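Local atomic coordinates of SLT domain-containing protein (Bdellovibrio bacteriovorus HD100, PDB entry 6TAB), a protein that probably cleaves peptidoglycan as a lysozyme of altered substrate specificity that eases the exit of the predatory bacterium from its prey cell. Residues D211-A215 and G216-G220. Sequence-based numbering, arbitrary orientation.
Sequences DGRIA and GKVDG
Val218 lays its CG2 methyl over one face of the Arg213 guanidinium, 3.6 Å above the plane and displaced toward the rim, with Arg213 NH1 its nearest atom at 3.8 Å. This methyl lies beside the backbone N of its own residue, anti to the carbonyl carbon, and is the branch that meets Arg213, while CG1 takes no part. Farther back along the chain, Arg213 NH2 comes to 4.1 Å from Gly216 CA. The guanidinium is held by a hydrogen bond from Arg213 NE to Ala215 O, two residues on, of 2.8 Å and nearly straight at 169°; the carbonyl oxygen lies within the guanidinium plane and points almost straight at the donor. The bond closes a short side-chain-to-backbone ring, reached because the arginine chain starts with CG between N and C (chi1 60°) and bends at chi3 (-65°). Gly216 then passes the guanidinium with positive phi, a conformation that by itself favours glycine. Around this turn, the backbone N atoms of Ile214 and Ala215 both donate to the carboxylate of Asp112, which Arg213 also touches, and Gly216 pairs through its backbone with Lys223. The turn thereby links the end of helix 193-211, where Gly212 departs from helical geometry, to the antiparallel hairpin of strands 217-218 and 221-222, within the lysozyme-like SLT domain. With NE given to a carbonyl, the in-plane bond restrains the rotation of the guanidinium, and the valine methyl adds van der Waals contact over one face.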
ATOM      1  N   ASP A 211       6.013   0.333  13.843  1.00 12.83           N
ATOM      2  CA  ASP A 211       5.013  -0.366  14.670  1.00 11.90           C
ATOM      3  C   ASP A 211       5.306  -1.889  14.761  1.00 12.41           C
ATOM      4  O   ASP A 211       4.713  -2.587  15.617  1.00 13.95           O
ATOM      5  CB  ASP A 211       3.603  -0.094  14.130  1.00 12.63           C
ATOM      6  CG  ASP A 211       3.106   1.343  14.276  1.00 13.42           C
ATOM      7  OD1 ASP A 211       3.654   2.085  15.183  1.00 15.89           O
ATOM      8  OD2 ASP A 211       2.165   1.723  13.509  1.00 14.98           O
ATOM      9  N   GLY A 212       6.075  -2.430  13.809  1.00 11.75           N
ATOM     10  CA  GLY A 212       6.419  -3.849  13.791  1.00 11.56           C
ATOM     11  C   GLY A 212       5.293  -4.778  13.348  1.00 11.50           C
ATOM     12  O   GLY A 212       5.316  -5.976  13.716  1.00 13.36           O
ATOM     13  N   ARG A 213       4.324  -4.269  12.566  1.00 12.16           N
ATOM     14  CA  ARG A 213       3.152  -5.054  12.138  1.00 12.42           C
ATOM     15  C   ARG A 213       2.531  -4.385  10.912  1.00 12.46           C
ATOM     16  O   ARG A 213       2.739  -3.180  10.660  1.00 13.37           O
ATOM     17  CB  ARG A 213       2.170  -5.251  13.295  1.00 14.61           C
ATOM     18  CG  ARG A 213       1.615  -3.972  13.874  1.00 15.25           C
ATOM     19  CD  ARG A 213       0.819  -4.167  15.186  1.00 16.85           C
ATOM     20  NE  ARG A 213      -0.377  -4.942  14.930  1.00 17.01           N
ATOM     21  CZ  ARG A 213      -0.783  -6.042  15.552  1.00 17.30           C
ATOM     22  NH1 ARG A 213      -0.179  -6.460  16.650  1.00 20.88           N
ATOM     23  NH2 ARG A 213      -1.832  -6.702  15.072  1.00 19.65           N
ATOM     24  N   ILE A 214       1.780  -5.205  10.152  1.00 12.37           N
ATOM     25  CA  ILE A 214       1.146  -4.752   8.898  1.00 12.37           C
ATOM     26  C   ILE A 214      -0.087  -3.871   9.135  1.00 12.73           C
ATOM     27  O   ILE A 214      -0.271  -2.848   8.427  1.00 14.25           O
ATOM     28  CB  ILE A 214       0.819  -5.960   8.004  1.00 12.85           C
ATOM     29  CG1 ILE A 214       2.108  -6.673   7.569  1.00 14.63           C
ATOM     30  CG2 ILE A 214      -0.052  -5.578   6.803  1.00 13.77           C
ATOM     31  CD1 ILE A 214       1.919  -8.047   6.927  1.00 16.69           C
ATOM     32  N   ALA A 215      -0.921  -4.264  10.104  1.00 13.06           N
ATOM     33  CA  ALA A 215      -2.191  -3.554  10.364  1.00 13.16           C
ATOM     34  C   ALA A 215      -2.615  -3.831  11.819  1.00 15.23           C
ATOM     35  O   ALA A 215      -1.769  -4.127  12.676  1.00 16.31           O
ATOM     36  CB  ALA A 215      -3.216  -3.947   9.306  1.00 15.39           C
ATOM     37  N   GLY A 216      -3.914  -3.712  12.105  1.00 14.75           N
ATOM     38  CA  GLY A 216      -4.525  -4.018  13.419  1.00 15.35           C
ATOM     39  C   GLY A 216      -4.610  -2.801  14.345  1.00 16.08           C
ATOM     40  O   GLY A 216      -4.033  -1.748  14.105  1.00 17.96           O
ATOM     41  N   LYS A 217      -5.432  -2.954  15.388  1.00 20.58           N
ATOM     42  CA  LYS A 217      -5.643  -1.944  16.398  1.00 21.73           C
ATOM     43  C   LYS A 217      -5.101  -2.482  17.735  1.00 22.60           C
ATOM     44  O   LYS A 217      -5.481  -3.559  18.167  1.00 27.58           O
ATOM     45  CB  LYS A 217      -7.130  -1.593  16.508  1.00 25.64           C
ATOM     46  CG  LYS A 217      -7.465  -0.411  17.407  1.00 31.88           C
ATOM     47  CD  LYS A 217      -8.964  -0.192  17.643  1.00 37.28           C
ATOM     48  CE  LYS A 217      -9.557   0.884  16.776  1.00 45.27           C
ATOM     49  NZ  LYS A 217     -10.778   1.445  17.396  1.00 53.23           N
ATOM     50  N   VAL A 218      -4.212  -1.721  18.371  1.00 21.03           N
ATOM     51  CA  VAL A 218      -3.580  -2.130  19.627  1.00 22.77           C
ATOM     52  C   VAL A 218      -3.734  -0.990  20.641  1.00 23.57           C
ATOM     53  O   VAL A 218      -3.319   0.141  20.376  1.00 26.56           O
ATOM     54  CB  VAL A 218      -2.094  -2.486  19.433  1.00 25.54           C
ATOM     55  CG1 VAL A 218      -1.456  -2.872  20.759  1.00 28.83           C
ATOM     56  CG2 VAL A 218      -1.883  -3.595  18.401  1.00 25.23           C
ATOM     57  N   ASP A 219      -4.304  -1.316  21.811  1.00 30.35           N
ATOM     58  CA  ASP A 219      -4.584  -0.351  22.870  1.00 35.04           C
ATOM     59  C   ASP A 219      -5.306   0.883  22.306  1.00 35.81           C
ATOM     60  O   ASP A 219      -4.969   2.012  22.655  1.00 37.53           O
ATOM     61  CB  ASP A 219      -3.295   0.046  23.600  1.00 41.30           C
ATOM     62  CG  ASP A 219      -2.592  -1.116  24.295  1.00 52.89           C
ATOM     63  OD1 ASP A 219      -3.271  -2.133  24.582  1.00 65.93           O
ATOM     64  OD2 ASP A 219      -1.365  -1.001  24.550  1.00 59.73           O
ATOM     65  N   GLY A 220      -6.306   0.656  21.442  1.00 35.24           N
ATOM     66  CA  GLY A 220      -7.182   1.716  20.909  1.00 35.81           C
ATOM     67  C   GLY A 220      -6.625   2.485  19.715  1.00 31.24           C
ATOM     68  O   GLY A 220      -7.296   3.377  19.215  1.00 38.11           O
TER